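Local coordinates for protein yojF (Bacillus subtilis, PDB 1NJH) that is of unknown function, a member of the DUF1806 family that folds as a curved antiparallel beta sheet with one helix and assembles as a dimer, at residues A[20-26]-A[52-58]; A[93-97]-A[109-114]. All blocks are in the same frame, centred on the assembly; numbering follows the deposited sequence.

Interaction 1: residues A[20-26]-A[52-58]; sequences ADRPVYI and NAKVTYH
V24 and V55 form a hydrogen-bonded antiparallel pair. V24 N gives a nearly straight bond to V55 O (2.8 Å, 167° at the hydrogen), and V55 N returns one to V24 O. One step on, I26 N binds A53 O at 2.9 Å, and the longer bond from A53 N meets I26 O on a lone pair. Toward the other end the ladder opens. There a water takes the place of a direct bond: it donates to R22 O and accepts from Y57 N. The chains close again at D21, whose N reaches Y57 O at 2.8 Å.

Two faces flank this backbone. On the face of Y25 and K54, the lysine crosses the tyrosine at a slant, with CG over one face of the ring near its rim. A bend at its last torsion (chi4 61°) brings K54 NZ to 3.0 Å from Y25 OH. The hydroxyl makes a weak hydrogen bond to E76 of the second subunit. N52 stands beside the same ring with its amide nearly perpendicular to it. N52 OD1 accepts from F117 N.

The buried face is apolar. I26 CD1 touches V55 CG2 at 3.5 Å, the two side chains crossing at about a right angle. V24 CG2 lies 4.1 Å from Y57 CE2. The Y57 ring, with CG between its backbone N and carbonyl carbon (chi1 60°), also meets A20 CB through CE1, at 3.7 Å. Its hydroxyl bonds to L16 O of helix 9-18.

On the outer side, T56 OG1 lies alongside the P23 ring. At the N52 end, I26 stands opposite both N52 and A53, which fits a G1 beta bulge in the antiparallel pairing of strands 24-32 and 45-63.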
ATOM      1  N   ALA A  20     -18.427  -4.205   0.723  1.00 25.36           N
ATOM      2  CA  ALA A  20     -18.128  -5.128  -0.370  1.00 26.24           C
ATOM      3  C   ALA A  20     -19.072  -4.954  -1.560  1.00 24.60           C
ATOM      4  O   ALA A  20     -20.235  -4.587  -1.391  1.00 29.88           O
ATOM      5  CB  ALA A  20     -18.196  -6.570   0.134  1.00 22.76           C
ATOM      6  N   ASP A  21     -18.541  -5.191  -2.756  1.00 26.59           N
ATOM      7  CA  ASP A  21     -19.273  -5.149  -4.017  1.00 26.83           C
ATOM      8  C   ASP A  21     -19.642  -3.814  -4.635  1.00 27.66           C
ATOM      9  O   ASP A  21     -20.409  -3.756  -5.599  1.00 29.04           O
ATOM     10  CB  ASP A  21     -20.508  -6.052  -3.910  1.00 27.67           C
ATOM     11  CG  ASP A  21     -20.130  -7.484  -3.580  1.00 28.53           C
ATOM     12  OD1 ASP A  21     -19.203  -7.999  -4.233  1.00 28.17           O
ATOM     13  OD2 ASP A  21     -20.745  -8.086  -2.674  1.00 33.46           O
ATOM     14  N   ARG A  22     -19.098  -2.740  -4.088  1.00 27.70           N
ATOM     15  CA  ARG A  22     -19.331  -1.422  -4.655  1.00 28.37           C
ATOM     16  C   ARG A  22     -18.014  -0.669  -4.546  1.00 29.42           C
ATOM     17  O   ARG A  22     -17.195  -0.958  -3.670  1.00 26.55           O
ATOM     18  CB  ARG A  22     -20.445  -0.680  -3.915  1.00 32.03           C
ATOM     19  CG  ARG A  22     -20.145  -0.274  -2.486  1.00 35.61           C
ATOM     20  CD  ARG A  22     -21.099   0.845  -2.082  1.00 39.73           C
ATOM     21  NE  ARG A  22     -21.035   1.159  -0.663  1.00 43.06           N
ATOM     22  CZ  ARG A  22     -21.368   0.304   0.298  1.00 44.49           C
ATOM     23  NH1 ARG A  22     -21.786  -0.913  -0.022  1.00 46.63           N
ATOM     24  NH2 ARG A  22     -21.284   0.665   1.572  1.00 44.55           N
ATOM     25  N   PRO A  23     -17.786   0.297  -5.445  1.00 28.76           N
ATOM     26  CA  PRO A  23     -16.549   1.085  -5.442  1.00 28.04           C
ATOM     27  C   PRO A  23     -16.329   1.839  -4.142  1.00 25.91           C
ATOM     28  O   PRO A  23     -17.228   2.522  -3.659  1.00 28.41           O
ATOM     29  CB  PRO A  23     -16.748   2.038  -6.621  1.00 30.48           C
ATOM     30  CG  PRO A  23     -17.640   1.254  -7.547  1.00 31.94           C
ATOM     31  CD  PRO A  23     -18.639   0.667  -6.587  1.00 32.42           C
ATOM     32  N   VAL A  24     -15.139   1.702  -3.566  1.00 19.59           N
ATOM     33  CA  VAL A  24     -14.807   2.417  -2.343  1.00 21.13           C
ATOM     34  C   VAL A  24     -13.402   2.971  -2.471  1.00 18.75           C
ATOM     35  O   VAL A  24     -12.665   2.611  -3.387  1.00 18.60           O
ATOM     36  CB  VAL A  24     -14.901   1.512  -1.084  1.00 22.68           C
ATOM     37  CG1 VAL A  24     -16.351   1.101  -0.871  1.00 24.18           C
ATOM     38  CG2 VAL A  24     -13.988   0.290  -1.223  1.00 22.94           C
ATOM     39  N   TYR A  25     -13.058   3.893  -1.583  1.00 19.14           N
ATOM     40  CA  TYR A  25     -11.731   4.478  -1.597  1.00 17.26           C
ATOM     41  C   TYR A  25     -10.949   3.895  -0.437  1.00 15.19           C
ATOM     42  O   TYR A  25     -11.488   3.701   0.652  1.00 16.05           O
ATOM     43  CB  TYR A  25     -11.817   5.996  -1.443  1.00 18.83           C
ATOM     44  CG  TYR A  25     -12.389   6.668  -2.664  1.00 20.65           C
ATOM     45  CD1 TYR A  25     -13.767   6.810  -2.821  1.00 22.88           C
ATOM     46  CD2 TYR A  25     -11.555   7.134  -3.677  1.00 23.58           C
ATOM     47  CE1 TYR A  25     -14.299   7.405  -3.957  1.00 23.37           C
ATOM     48  CE2 TYR A  25     -12.079   7.725  -4.822  1.00 25.58           C
ATOM     49  CZ  TYR A  25     -13.452   7.857  -4.950  1.00 26.81           C
ATOM     50  OH  TYR A  25     -13.980   8.457  -6.069  1.00 28.75           O
ATOM     51  N   ILE A  26      -9.668   3.642  -0.661  1.00 14.82           N
ATOM     52  CA  ILE A  26      -8.833   3.078   0.371  1.00 15.55           C
ATOM     53  C   ILE A  26      -7.589   3.917   0.698  1.00 13.19           C
ATOM     54  O   ILE A  26      -6.980   4.541  -0.189  1.00 16.02           O
ATOM     55  CB  ILE A  26      -8.392   1.633  -0.052  1.00 19.90           C
ATOM     56  CG1 ILE A  26      -9.628   0.716  -0.045  1.00 23.35           C
ATOM     57  CG2 ILE A  26      -7.274   1.111   0.860  1.00 23.88           C
ATOM     58  CD1 ILE A  26      -9.344  -0.729  -0.204  1.00 32.55           C
ATOM     59  N   ASN A  52      -6.545   7.061  -1.504  1.00 15.43           N
ATOM     60  CA  ASN A  52      -7.631   7.149  -2.461  1.00 17.34           C
ATOM     61  C   ASN A  52      -7.509   6.251  -3.669  1.00 19.70           C
ATOM     62  O   ASN A  52      -7.769   6.672  -4.797  1.00 17.63           O
ATOM     63  CB  ASN A  52      -7.872   8.599  -2.895  1.00 16.76           C
ATOM     64  CG  ASN A  52      -8.474   9.415  -1.780  1.00 18.95           C
ATOM     65  OD1 ASN A  52      -9.258   8.900  -0.980  1.00 19.60           O
ATOM     66  ND2 ASN A  52      -8.111  10.693  -1.708  1.00 20.78           N
ATOM     67  N   ALA A  53      -7.084   5.015  -3.421  1.00 21.00           N
ATOM     68  CA  ALA A  53      -7.026   4.014  -4.477  1.00 21.49           C
ATOM     69  C   ALA A  53      -8.502   3.653  -4.545  1.00 19.03           C
ATOM     70  O   ALA A  53      -9.153   3.520  -3.501  1.00 16.84           O
ATOM     71  CB  ALA A  53      -6.212   2.793  -4.029  1.00 21.22           C
ATOM     72  N   LYS A  54      -9.046   3.544  -5.751  1.00 19.94           N
ATOM     73  CA  LYS A  54     -10.445   3.201  -5.901  1.00 22.31           C
ATOM     74  C   LYS A  54     -10.493   1.729  -6.272  1.00 23.67           C
ATOM     75  O   LYS A  54      -9.856   1.300  -7.237  1.00 23.11           O
ATOM     76  CB  LYS A  54     -11.097   4.052  -6.998  1.00 27.58           C
ATOM     77  CG  LYS A  54     -12.616   4.102  -6.915  1.00 32.74           C
ATOM     78  CD  LYS A  54     -13.198   4.982  -8.016  1.00 33.48           C
ATOM     79  CE  LYS A  54     -14.702   5.121  -7.879  1.00 37.24           C
ATOM     80  NZ  LYS A  54     -15.077   5.749  -6.586  1.00 37.74           N
ATOM     81  N   VAL A  55     -11.220   0.956  -5.479  1.00 20.90           N
ATOM     82  CA  VAL A  55     -11.334  -0.478  -5.717  1.00 21.78           C
ATOM     83  C   VAL A  55     -12.723  -0.984  -5.350  1.00 19.91           C
ATOM     84  O   VAL A  55     -13.490  -0.318  -4.646  1.00 19.51           O
ATOM     85  CB  VAL A  55     -10.325  -1.291  -4.849  1.00 25.63           C
ATOM     86  CG1 VAL A  55      -8.916  -0.731  -4.998  1.00 23.79           C
ATOM     87  CG2 VAL A  55     -10.756  -1.261  -3.391  1.00 25.34           C
ATOM     88  N   THR A  56     -13.021  -2.186  -5.824  1.00 21.40           N
ATOM     89  CA  THR A  56     -14.267  -2.860  -5.519  1.00 19.70           C
ATOM     90  C   THR A  56     -13.823  -4.246  -5.062  1.00 17.17           C
ATOM     91  O   THR A  56     -13.199  -4.964  -5.834  1.00 20.41           O
ATOM     92  CB  THR A  56     -15.152  -3.012  -6.767  1.00 23.03           C
ATOM     93  OG1 THR A  56     -15.578  -1.717  -7.206  1.00 26.12           O
ATOM     94  CG2 THR A  56     -16.371  -3.859  -6.443  1.00 24.24           C
ATOM     95  N   TYR A  57     -14.078  -4.599  -3.809  1.00 17.69           N
ATOM     96  CA  TYR A  57     -13.689  -5.935  -3.349  1.00 18.80           C
ATOM     97  C   TYR A  57     -14.927  -6.797  -3.155  1.00 23.67           C
ATOM     98  O   TYR A  57     -15.980  -6.299  -2.739  1.00 22.81           O
ATOM     99  CB  TYR A  57     -12.852  -5.851  -2.054  1.00 18.11           C
ATOM    100  CG  TYR A  57     -13.517  -5.208  -0.859  1.00 19.37           C
ATOM    101  CD1 TYR A  57     -14.359  -5.941  -0.021  1.00 18.23           C
ATOM    102  CD2 TYR A  57     -13.217  -3.888  -0.499  1.00 14.13           C
ATOM    103  CE1 TYR A  57     -14.874  -5.383   1.153  1.00 14.35           C
ATOM    104  CE2 TYR A  57     -13.726  -3.321   0.676  1.00 15.85           C
ATOM    105  CZ  TYR A  57     -14.546  -4.074   1.491  1.00 18.02           C
ATOM    106  OH  TYR A  57     -15.029  -3.548   2.659  1.00 19.77           O
ATOM    107  N   HIS A  58     -14.806  -8.092  -3.455  1.00 21.78           N
ATOM    108  CA  HIS A  58     -15.952  -9.000  -3.330  1.00 27.06           C
ATOM    109  C   HIS A  58     -15.914  -9.962  -2.145  1.00 26.86           C
ATOM    110  O   HIS A  58     -16.937 -10.546  -1.776  1.00 30.82           O
ATOM    111  CB  HIS A  58     -16.168  -9.765  -4.644  1.00 29.77           C
ATOM    112  CG  HIS A  58     -14.904 -10.208  -5.316  1.00 36.59           C
ATOM    113  ND1 HIS A  58     -14.336 -11.446  -5.102  1.00 40.72           N
ATOM    114  CD2 HIS A  58     -14.101  -9.577  -6.208  1.00 38.90           C
ATOM    115  CE1 HIS A  58     -13.242 -11.559  -5.834  1.00 38.74           C
ATOM    116  NE2 HIS A  58     -13.076 -10.439  -6.514  1.00 40.31           N
TER
HETATM  117  O   HOH W   1     -15.724  -2.738  -2.380  1.00 21.57           O

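Interaction 2: residues A[93-97]-A[109-114]; sequences NRLLM and SLQISE
N93 and E114 join the two chains where the beta hairpin of strands 95-101 and 106-113 opens out. N93 ND2 donates to E114 OE2 at 3.2 Å, on the anti side of the carboxylate, with the amide and carboxylate planes steeply turned (77°). A water also links N93 O to E114 N.

R94 lays its aliphatic chain against S113, and CG and CD both come close to OG. The chain bends at chi3 (-56°), and NE forms a salt bridge with D90. A second water bridges R94 NH1 and S113 OG, and this hydroxyl also bonds to K115 O.

L95 pairs with I112 through two backbone bonds, the one from I112 N to L95 O being 2.9 Å. L96 turns to the other face of the hairpin and rests CD2 on the side chain of Q111, 3.8 Å from its CD.

Selenomethionine M97 exchanges two backbone bonds with L110. Its side chain lies alongside that of L110, and the bend at chi3 folds CE back to 3.6 Å from L110 CD2 and 4.2 Å from I112 CD1.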
ATOM      1  N   ASN A  93     -19.236   7.455   8.358  1.00 32.29           N
ATOM      2  CA  ASN A  93     -19.382   6.034   8.098  1.00 33.14           C
ATOM      3  C   ASN A  93     -18.139   5.476   7.404  1.00 30.47           C
ATOM      4  O   ASN A  93     -18.240   4.675   6.474  1.00 32.50           O
ATOM      5  CB  ASN A  93     -20.617   5.778   7.236  1.00 36.81           C
ATOM      6  CG  ASN A  93     -20.951   4.307   7.131  1.00 40.77           C
ATOM      7  OD1 ASN A  93     -21.201   3.644   8.136  1.00 45.67           O
ATOM      8  ND2 ASN A  93     -20.956   3.788   5.909  1.00 47.17           N
ATOM      9  N   ARG A  94     -16.967   5.903   7.849  1.00 27.73           N
ATOM     10  CA  ARG A  94     -15.739   5.395   7.251  1.00 23.18           C
ATOM     11  C   ARG A  94     -15.102   4.449   8.250  1.00 25.70           C
ATOM     12  O   ARG A  94     -14.963   4.781   9.433  1.00 26.39           O
ATOM     13  CB  ARG A  94     -14.783   6.548   6.912  1.00 20.98           C
ATOM     14  CG  ARG A  94     -15.355   7.532   5.916  1.00 24.72           C
ATOM     15  CD  ARG A  94     -14.369   8.645   5.600  1.00 26.07           C
ATOM     16  NE  ARG A  94     -13.926   9.358   6.796  1.00 30.89           N
ATOM     17  CZ  ARG A  94     -13.150  10.436   6.768  1.00 30.85           C
ATOM     18  NH1 ARG A  94     -12.738  10.924   5.604  1.00 28.84           N
ATOM     19  NH2 ARG A  94     -12.775  11.019   7.901  1.00 31.37           N
ATOM     20  N   LEU A  95     -14.735   3.254   7.782  1.00 21.66           N
ATOM     21  CA  LEU A  95     -14.101   2.277   8.646  1.00 21.20           C
ATOM     22  C   LEU A  95     -12.614   2.613   8.722  1.00 19.60           C
ATOM     23  O   LEU A  95     -11.887   2.557   7.721  1.00 20.09           O
ATOM     24  CB  LEU A  95     -14.303   0.846   8.107  1.00 18.88           C
ATOM     25  CG  LEU A  95     -13.538  -0.297   8.795  1.00 20.80           C
ATOM     26  CD1 LEU A  95     -14.005  -0.444  10.245  1.00 21.74           C
ATOM     27  CD2 LEU A  95     -13.787  -1.612   8.040  1.00 20.02           C
ATOM     28  N   LEU A  96     -12.188   2.982   9.922  1.00 17.39           N
ATOM     29  CA  LEU A  96     -10.803   3.346  10.198  1.00 19.33           C
ATOM     30  C   LEU A  96     -10.136   2.298  11.071  1.00 21.70           C
ATOM     31  O   LEU A  96     -10.607   2.001  12.170  1.00 21.53           O
ATOM     32  CB  LEU A  96     -10.748   4.692  10.928  1.00 20.70           C
ATOM     33  CG  LEU A  96     -11.628   5.795  10.350  1.00 25.24           C
ATOM     34  CD1 LEU A  96     -11.418   7.053  11.155  1.00 26.06           C
ATOM     35  CD2 LEU A  96     -11.310   6.014   8.888  1.00 22.28           C
HETATM   36  N   MSE A  97      -9.034   1.728  10.598  1.00 18.13           N
HETATM   37  CA  MSE A  97      -8.341   0.728  11.394  1.00 18.62           C
HETATM   38  C   MSE A  97      -6.864   1.076  11.492  1.00 20.59           C
HETATM   39  O   MSE A  97      -6.293   1.700  10.592  1.00 21.12           O
HETATM   40  CB  MSE A  97      -8.516  -0.654  10.763  1.00 21.52           C
HETATM   41  CG  MSE A  97      -9.950  -1.103  10.731  1.00 21.44           C
HETATM   42 SE   MSE A  97     -10.147  -2.644   9.592  0.80 33.44          SE
HETATM   43  CE  MSE A  97     -10.024  -1.738   7.871  1.00 23.88           C
ATOM     44  N   SER A 109      -2.025   1.693   9.033  1.00 19.98           N
ATOM     45  CA  SER A 109      -3.359   2.251   8.947  1.00 17.82           C
ATOM     46  C   SER A 109      -4.041   1.756   7.684  1.00 18.00           C
ATOM     47  O   SER A 109      -3.433   1.760   6.615  1.00 17.01           O
ATOM     48  CB  SER A 109      -3.274   3.788   8.927  1.00 22.21           C
ATOM     49  OG  SER A 109      -4.526   4.371   8.617  1.00 29.23           O
ATOM     50  N   LEU A 110      -5.282   1.283   7.828  1.00 16.83           N
ATOM     51  CA  LEU A 110      -6.093   0.839   6.688  1.00 13.94           C
ATOM     52  C   LEU A 110      -7.445   1.488   6.922  1.00 14.86           C
ATOM     53  O   LEU A 110      -8.067   1.287   7.976  1.00 17.47           O
ATOM     54  CB  LEU A 110      -6.243  -0.692   6.624  1.00 14.28           C
ATOM     55  CG  LEU A 110      -7.184  -1.179   5.499  1.00 16.83           C
ATOM     56  CD1 LEU A 110      -6.655  -0.788   4.116  1.00 16.48           C
ATOM     57  CD2 LEU A 110      -7.357  -2.714   5.597  1.00 15.57           C
ATOM     58  N   GLN A 111      -7.881   2.300   5.963  1.00 16.48           N
ATOM     59  CA  GLN A 111      -9.151   3.011   6.062  1.00 16.08           C
ATOM     60  C   GLN A 111      -9.959   2.812   4.771  1.00 16.35           C
ATOM     61  O   GLN A 111      -9.400   2.823   3.673  1.00 12.80           O
ATOM     62  CB  GLN A 111      -8.888   4.505   6.284  1.00 16.50           C
ATOM     63  CG  GLN A 111      -7.854   4.832   7.369  1.00 18.67           C
ATOM     64  CD  GLN A 111      -7.781   6.331   7.633  1.00 22.73           C
ATOM     65  OE1 GLN A 111      -8.023   7.131   6.735  1.00 23.85           O
ATOM     66  NE2 GLN A 111      -7.446   6.711   8.856  1.00 24.72           N
ATOM     67  N   ILE A 112     -11.275   2.657   4.915  1.00 13.97           N
ATOM     68  CA  ILE A 112     -12.183   2.423   3.796  1.00 14.93           C
ATOM     69  C   ILE A 112     -13.329   3.428   3.861  1.00 18.61           C
ATOM     70  O   ILE A 112     -13.927   3.603   4.918  1.00 18.40           O
ATOM     71  CB  ILE A 112     -12.760   0.978   3.880  1.00 16.04           C
ATOM     72  CG1 ILE A 112     -11.601  -0.024   3.963  1.00 16.94           C
ATOM     73  CG2 ILE A 112     -13.670   0.703   2.690  1.00 18.54           C
ATOM     74  CD1 ILE A 112     -11.994  -1.474   4.185  1.00 20.77           C
ATOM     75  N   SER A 113     -13.638   4.050   2.725  1.00 19.02           N
ATOM     76  CA  SER A 113     -14.700   5.053   2.644  1.00 21.06           C
ATOM     77  C   SER A 113     -15.403   5.024   1.295  1.00 21.97           C
ATOM     78  O   SER A 113     -14.810   4.656   0.284  1.00 18.98           O
ATOM     79  CB  SER A 113     -14.101   6.445   2.873  1.00 23.03           C
ATOM     80  OG  SER A 113     -15.097   7.465   2.819  1.00 24.57           O
ATOM     81  N   GLU A 114     -16.674   5.418   1.277  1.00 22.39           N
ATOM     82  CA  GLU A 114     -17.429   5.462   0.041  1.00 25.48           C
ATOM     83  C   GLU A 114     -17.040   6.722  -0.738  1.00 24.41           C
ATOM     84  O   GLU A 114     -17.287   6.829  -1.937  1.00 25.85           O
ATOM     85  CB  GLU A 114     -18.927   5.469   0.342  1.00 31.25           C
ATOM     86  CG  GLU A 114     -19.366   4.326   1.238  1.00 41.20           C
ATOM     87  CD  GLU A 114     -20.834   4.400   1.612  1.00 45.15           C
ATOM     88  OE1 GLU A 114     -21.684   4.247   0.711  1.00 49.66           O
ATOM     89  OE2 GLU A 114     -21.134   4.616   2.807  1.00 49.42           O
TER
HETATM   90  O   HOH W   2     -18.119   5.908   4.003  1.00 33.11           O
HETATM   91  O   HOH W   3     -14.100  10.107   2.970  1.00 29.18           O
HETATM   92  O   HOH W   4      -6.429   4.505  10.675  1.00 27.92           O

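How the interactions relate
Interactions 1 and 2 belong to one antiparallel sheet. Strands 24-32 and 106-113 are neighbours in it, so 20-26 and 109-114 lie side by side. The two contacts meet directly: Y25 N probably bonds to S113 O at 2.7 Å, and R22 pairs weakly with E114. Interaction 2 sits nearer the centre of the chain. Interaction 1 lies farther out, and on its Y25 side it reaches the second subunit. V24 and I26 share the apolar side of the sheet with L110 and I112, and helix 9-18 packs there too. Interaction 1 loses its regular ladder before V24, where a water joins R22 O to Y57 N, whereas interaction 2 frays into a side-chain bond and waters at N93 and E114.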